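Local coordinates for Lys-gingipain catalytic subunit (PDB 6I9A), which acts as a secreted cysteine endopeptidase of family C25 that cleaves peptide chains after lysine and serves as a probable virulence factor in periodontal disease, at residues P30-K35 / V136-K141; Y368-T374 / S441-P445. All coordinates share one frame; numbering follows the deposited sequence.

Contact 1. Residues P30-K35 / V136-K141; sequences PWLTWK and VLMYEK
E140 OE1 is gripped by two donors from the other helix. W34 NE1 lies 2.8 Å from E140 OE1, and its bond is bent. The carboxylate stands at the pyrrole edge of the indole, close to the ring plane, with the two planes 78° apart. K35 NZ approaches from the opposite face of the carboxylate, on the syn side, and forms a salt bridge of 2.9 Å to E140 OE1. A water accepts from K35 NZ and donates to E140 OE2, so both carboxylate oxygens are held. The W34 side chain runs out across the gap with CG anti to the backbone N (chi1 167°), which brings NE1 to the glutamate. The extended chain of K141 lies over one face of the same indole. Its CG sits 3.8 Å from the centroid of the W34 six-membered ring, almost on the ring normal, in a CH-pi contact. L137 CD2 packs against W34 CB at 3.5 Å. V136 CG1 meets the edge of the W31 ring near NE1. D362 OD2 accepts a hydrogen bond from W31 NE1 and pairs with K35 NZ in a salt bridge, and K35 NZ bonds S364 OG. The lysine probably favours an ionised E140. The two helix segments run nearly parallel, 18° apart, with their axes 11.2 Å from each other. They belong to helices 25-37 and 126-141 of the catalytic domain. W31 packs on strand 117-121 of the four-stranded parallel sheet, K35 touches strand 40-46, and W34 and K141 both meet I447 of strand 446-452.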
# COMPACT_ATOMS: atom_id res chain seq x y z
N PRO A 30 -13.98 -7.70 10.36
CA PRO A 30 -13.42 -8.77 9.51
C PRO A 30 -12.02 -8.44 9.01
O PRO A 30 -11.19 -9.33 8.80
CB PRO A 30 -14.41 -8.88 8.34
CG PRO A 30 -15.67 -8.24 8.83
CD PRO A 30 -15.27 -7.20 9.84
N TRP A 31 -11.73 -7.13 8.84
CA TRP A 31 -10.39 -6.72 8.39
C TRP A 31 -9.40 -6.93 9.54
O TRP A 31 -8.31 -7.49 9.32
CB TRP A 31 -10.45 -5.26 7.95
CG TRP A 31 -9.20 -4.69 7.35
CD1 TRP A 31 -8.78 -4.82 6.04
CD2 TRP A 31 -8.27 -3.80 7.98
NE1 TRP A 31 -7.64 -4.05 5.84
CE2 TRP A 31 -7.33 -3.41 7.01
CE3 TRP A 31 -8.15 -3.28 9.28
CZ2 TRP A 31 -6.28 -2.53 7.29
CZ3 TRP A 31 -7.12 -2.39 9.57
CH2 TRP A 31 -6.19 -2.04 8.58
N LEU A 32 -9.76 -6.52 10.76
CA LEU A 32 -8.87 -6.76 11.91
C LEU A 32 -8.64 -8.25 12.16
O LEU A 32 -7.53 -8.68 12.47
CB LEU A 32 -9.47 -6.11 13.17
CG LEU A 32 -9.63 -4.58 13.10
CD1 LEU A 32 -10.44 -4.10 14.28
CD2 LEU A 32 -8.28 -3.85 12.95
N THR A 33 -9.68 -9.05 11.99
CA THR A 33 -9.56 -10.51 12.19
C THR A 33 -8.50 -11.07 11.25
O THR A 33 -7.60 -11.81 11.64
CB THR A 33 -10.89 -11.19 12.00
OG1 THR A 33 -11.78 -10.73 13.02
CG2 THR A 33 -10.78 -12.71 12.01
N TRP A 34 -8.61 -10.73 9.95
CA TRP A 34 -7.65 -11.22 8.95
C TRP A 34 -6.24 -10.69 9.20
O TRP A 34 -5.28 -11.45 9.10
CB TRP A 34 -8.14 -10.88 7.55
CG TRP A 34 -7.12 -11.05 6.47
CD1 TRP A 34 -6.65 -10.05 5.67
CD2 TRP A 34 -6.38 -12.23 6.10
NE1 TRP A 34 -5.74 -10.54 4.77
CE2 TRP A 34 -5.54 -11.88 5.02
CE3 TRP A 34 -6.38 -13.57 6.56
CZ2 TRP A 34 -4.69 -12.79 4.41
CZ3 TRP A 34 -5.51 -14.47 5.96
CH2 TRP A 34 -4.70 -14.09 4.89
N LYS A 35 -6.08 -9.39 9.54
CA LYS A 35 -4.74 -8.88 9.80
C LYS A 35 -4.10 -9.61 10.98
O LYS A 35 -2.93 -9.94 10.93
CB LYS A 35 -4.77 -7.37 10.05
CG LYS A 35 -5.20 -6.54 8.82
CD LYS A 35 -4.41 -6.84 7.51
CE LYS A 35 -4.83 -5.84 6.47
NZ LYS A 35 -4.09 -5.98 5.19
N VAL A 136 -9.96 -6.00 -0.33
CA VAL A 136 -8.67 -6.37 0.29
C VAL A 136 -8.64 -7.85 0.65
O VAL A 136 -7.67 -8.52 0.36
CB VAL A 136 -8.42 -5.51 1.54
CG1 VAL A 136 -7.23 -6.03 2.32
CG2 VAL A 136 -8.25 -4.05 1.14
N LEU A 137 -9.72 -8.36 1.26
CA LEU A 137 -9.76 -9.76 1.70
C LEU A 137 -9.67 -10.70 0.50
O LEU A 137 -8.93 -11.69 0.54
CB LEU A 137 -11.07 -10.03 2.48
CG LEU A 137 -11.18 -9.37 3.86
CD1 LEU A 137 -12.54 -9.60 4.47
CD2 LEU A 137 -10.11 -9.95 4.79
N MET A 138 -10.41 -10.40 -0.57
CA MET A 138 -10.34 -11.29 -1.74
C MET A 138 -8.95 -11.28 -2.33
O MET A 138 -8.39 -12.32 -2.70
CB MET A 138 -11.36 -10.86 -2.79
CG MET A 138 -11.17 -11.66 -4.07
SD MET A 138 -12.56 -11.66 -5.20
CE MET A 138 -13.68 -12.79 -4.29
N TYR A 139 -8.33 -10.08 -2.39
CA TYR A 139 -7.01 -10.00 -2.99
C TYR A 139 -5.95 -10.71 -2.16
O TYR A 139 -5.17 -11.53 -2.66
CB TYR A 139 -6.64 -8.51 -3.17
CG TYR A 139 -5.34 -8.32 -3.93
CD1 TYR A 139 -5.32 -8.28 -5.33
CD2 TYR A 139 -4.12 -8.20 -3.26
CE1 TYR A 139 -4.15 -8.12 -6.03
CE2 TYR A 139 -2.93 -8.04 -3.95
CZ TYR A 139 -2.95 -7.97 -5.33
OH TYR A 139 -1.78 -7.78 -6.01
N GLU A 140 -5.93 -10.44 -0.84
CA GLU A 140 -4.89 -10.99 0.04
C GLU A 140 -5.06 -12.48 0.34
O GLU A 140 -4.06 -13.18 0.53
CB GLU A 140 -4.85 -10.22 1.37
CG GLU A 140 -4.46 -8.76 1.21
CD GLU A 140 -3.97 -8.22 2.54
OE1 GLU A 140 -4.74 -8.23 3.52
OE2 GLU A 140 -2.81 -7.74 2.60
N LYS A 141 -6.31 -12.94 0.41
CA LYS A 141 -6.59 -14.37 0.60
C LYS A 141 -6.57 -15.10 -0.74
O LYS A 141 -6.61 -16.34 -0.76
CB LYS A 141 -7.94 -14.58 1.26
CG LYS A 141 -7.96 -14.05 2.69
CD LYS A 141 -9.31 -14.40 3.31
CE LYS A 141 -9.39 -14.09 4.77
NZ LYS A 141 -10.58 -14.82 5.37
O HOH W 1 -1.37 -7.16 4.76

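Contact 2. Residues Y368-T374 / S441-P445; sequences YRAMPKT and SNYLP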
# COMPACT_ATOMS: atom_id res chain seq x y z
N TYR A 368 0.93 -8.59 -5.60
CA TYR A 368 1.59 -9.62 -6.40
C TYR A 368 2.28 -8.95 -7.61
O TYR A 368 2.02 -7.78 -7.95
CB TYR A 368 0.52 -10.65 -6.91
CG TYR A 368 -0.33 -11.21 -5.79
CD1 TYR A 368 0.24 -11.90 -4.73
CD2 TYR A 368 -1.71 -11.03 -5.79
CE1 TYR A 368 -0.54 -12.40 -3.69
CE2 TYR A 368 -2.51 -11.53 -4.77
CZ TYR A 368 -1.91 -12.19 -3.70
OH TYR A 368 -2.64 -12.65 -2.62
N ARG A 369 3.21 -9.68 -8.21
CA ARG A 369 3.93 -9.22 -9.39
C ARG A 369 3.72 -10.28 -10.44
O ARG A 369 4.44 -11.30 -10.47
CB ARG A 369 5.39 -8.99 -9.07
CG ARG A 369 5.63 -7.80 -8.14
CD ARG A 369 7.15 -7.62 -7.82
NE ARG A 369 7.71 -8.69 -6.98
CZ ARG A 369 7.69 -8.69 -5.66
NH1 ARG A 369 7.06 -7.73 -5.01
NH2 ARG A 369 8.23 -9.71 -4.97
N ALA A 370 2.71 -10.09 -11.27
CA ALA A 370 2.18 -11.10 -12.21
C ALA A 370 1.63 -12.29 -11.37
O ALA A 370 1.09 -12.04 -10.28
CB ALA A 370 3.22 -11.50 -13.25
N MET A 371 1.63 -13.53 -11.90
CA MET A 371 1.00 -14.60 -11.14
C MET A 371 1.83 -14.96 -9.91
O MET A 371 2.98 -15.37 -10.04
CB MET A 371 0.83 -15.84 -12.02
CG MET A 371 0.10 -16.98 -11.31
SD MET A 371 -1.63 -16.65 -10.99
CE MET A 371 -2.30 -16.65 -12.66
N PRO A 372 1.25 -14.89 -8.71
CA PRO A 372 2.06 -15.25 -7.52
C PRO A 372 2.37 -16.75 -7.49
O PRO A 372 1.65 -17.58 -8.08
CB PRO A 372 1.18 -14.82 -6.34
CG PRO A 372 -0.25 -14.89 -6.92
CD PRO A 372 -0.08 -14.39 -8.34
N LYS A 373 3.47 -17.09 -6.84
CA LYS A 373 3.95 -18.46 -6.74
C LYS A 373 3.21 -19.25 -5.70
O LYS A 373 2.57 -18.71 -4.80
CB LYS A 373 5.44 -18.43 -6.41
CG LYS A 373 6.26 -17.84 -7.59
CD LYS A 373 7.73 -17.66 -7.29
CE LYS A 373 8.05 -16.42 -6.49
NZ LYS A 373 7.16 -15.25 -6.76
N THR A 374 3.31 -20.58 -5.80
CA THR A 374 2.72 -21.47 -4.81
C THR A 374 3.81 -21.79 -3.79
O THR A 374 4.92 -22.19 -4.16
CB THR A 374 2.20 -22.74 -5.51
OG1 THR A 374 1.15 -22.35 -6.40
CG2 THR A 374 1.60 -23.74 -4.51
N SER A 441 5.80 -12.36 0.10
CA SER A 441 5.61 -11.46 -1.05
C SER A 441 5.60 -12.25 -2.36
O SER A 441 6.51 -13.04 -2.63
CB SER A 441 6.76 -10.44 -1.08
OG SER A 441 6.73 -9.71 -2.31
N ASN A 442 4.59 -12.02 -3.18
CA ASN A 442 4.42 -12.64 -4.49
C ASN A 442 4.20 -14.16 -4.39
O ASN A 442 4.47 -14.87 -5.35
CB ASN A 442 5.52 -12.30 -5.48
CG ASN A 442 4.99 -12.39 -6.89
OD1 ASN A 442 3.79 -12.19 -7.13
ND2 ASN A 442 5.87 -12.67 -7.83
N TYR A 443 3.68 -14.63 -3.23
CA TYR A 443 3.22 -16.00 -3.08
C TYR A 443 1.78 -16.01 -2.67
O TYR A 443 1.29 -15.14 -1.93
CB TYR A 443 4.03 -16.76 -1.99
CG TYR A 443 5.37 -17.24 -2.45
CD1 TYR A 443 6.42 -16.34 -2.67
CD2 TYR A 443 5.60 -18.59 -2.69
CE1 TYR A 443 7.66 -16.78 -3.14
CE2 TYR A 443 6.83 -19.04 -3.18
CZ TYR A 443 7.87 -18.14 -3.36
OH TYR A 443 9.07 -18.58 -3.85
N LEU A 444 1.05 -17.03 -3.13
CA LEU A 444 -0.30 -17.25 -2.66
C LEU A 444 -0.25 -17.59 -1.16
O LEU A 444 0.67 -18.28 -0.72
CB LEU A 444 -0.90 -18.44 -3.44
CG LEU A 444 -1.16 -18.15 -4.91
CD1 LEU A 444 -1.42 -19.45 -5.68
CD2 LEU A 444 -2.37 -17.20 -5.09
N PRO A 445 -1.23 -17.13 -0.40
CA PRO A 445 -1.23 -17.45 1.05
C PRO A 445 -1.58 -18.91 1.30
O PRO A 445 -2.30 -19.55 0.51
CB PRO A 445 -2.34 -16.53 1.60
CG PRO A 445 -3.32 -16.36 0.42
CD PRO A 445 -2.42 -16.34 -0.81
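The Y443 ring carries the side chain of K373 over one face and has T374 O at its edge. K373 CB is 3.8 Å from the ring centroid of Y443 in a CH-pi contact. Bends at chi3 (-80°) and chi4 curl the lysine chain over the ring and turn its amine back toward the backbone. There K373 NZ makes an off-centre cation-pi contact, 4.6 Å from the Y443 ring centroid. The Y368 ring meets N442 CA and Y443 O at its edge, while P372 of its own segment lies over a face. The R369 guanidinium has N442 CB over one face. S441 OG is near its edge, but R369 NH2 and S441 OG do not make a hydrogen bond. R369 NH1 has a weak bond to N323 OD1.

K373 and Y443 form a single beta bridge between two loops. One leads to strand 377-378 of the Ig-like domain, and the other joins its strands 432-439 and 446-452. K373 N donates to N442 O at 2.9 Å, and L444 N donates to K373 O at 2.8 Å, nearly along the C=O axis. N442 O also accepts from K373 NZ at 3.1 Å, so one lysine reaches this oxygen from both faces of its carbonyl plane.

The buried N442 amide plugs into the 368-374 loop like a backbone partner. Its OD1 takes a nearly straight bond of 2.8 Å from R369 N, which comes from above the carbonyl plane. Its ND2 returns a longer, bent bond to R369 O, 3.3 Å. Beside the bridge, P372 CG packs on L444 CD2 at 3.6 Å, and L444 touches A142.

Both segments of contact 1 precede those of contact 2 in the sequence, and the centres of the two contacts lie about 16 Å apart. Contact 1 joins two helices of the catalytic domain. Contact 2 pins the loop after strand 357-361 to the Ig-like domain. They touch directly: Y139 O of helix 126-141 lies 2.8 Å from Y368 OH, a probable hydrogen bond, and the rings of Y139 and Y368 lie against each other. P445 CG also packs against E140 O and K141 O. Strand 446-452 runs on from the 441-445 loop to the contact 1 helices. Helix 126-141 is therefore shared ground where the two domains meet, away from the active site and the calcium sites.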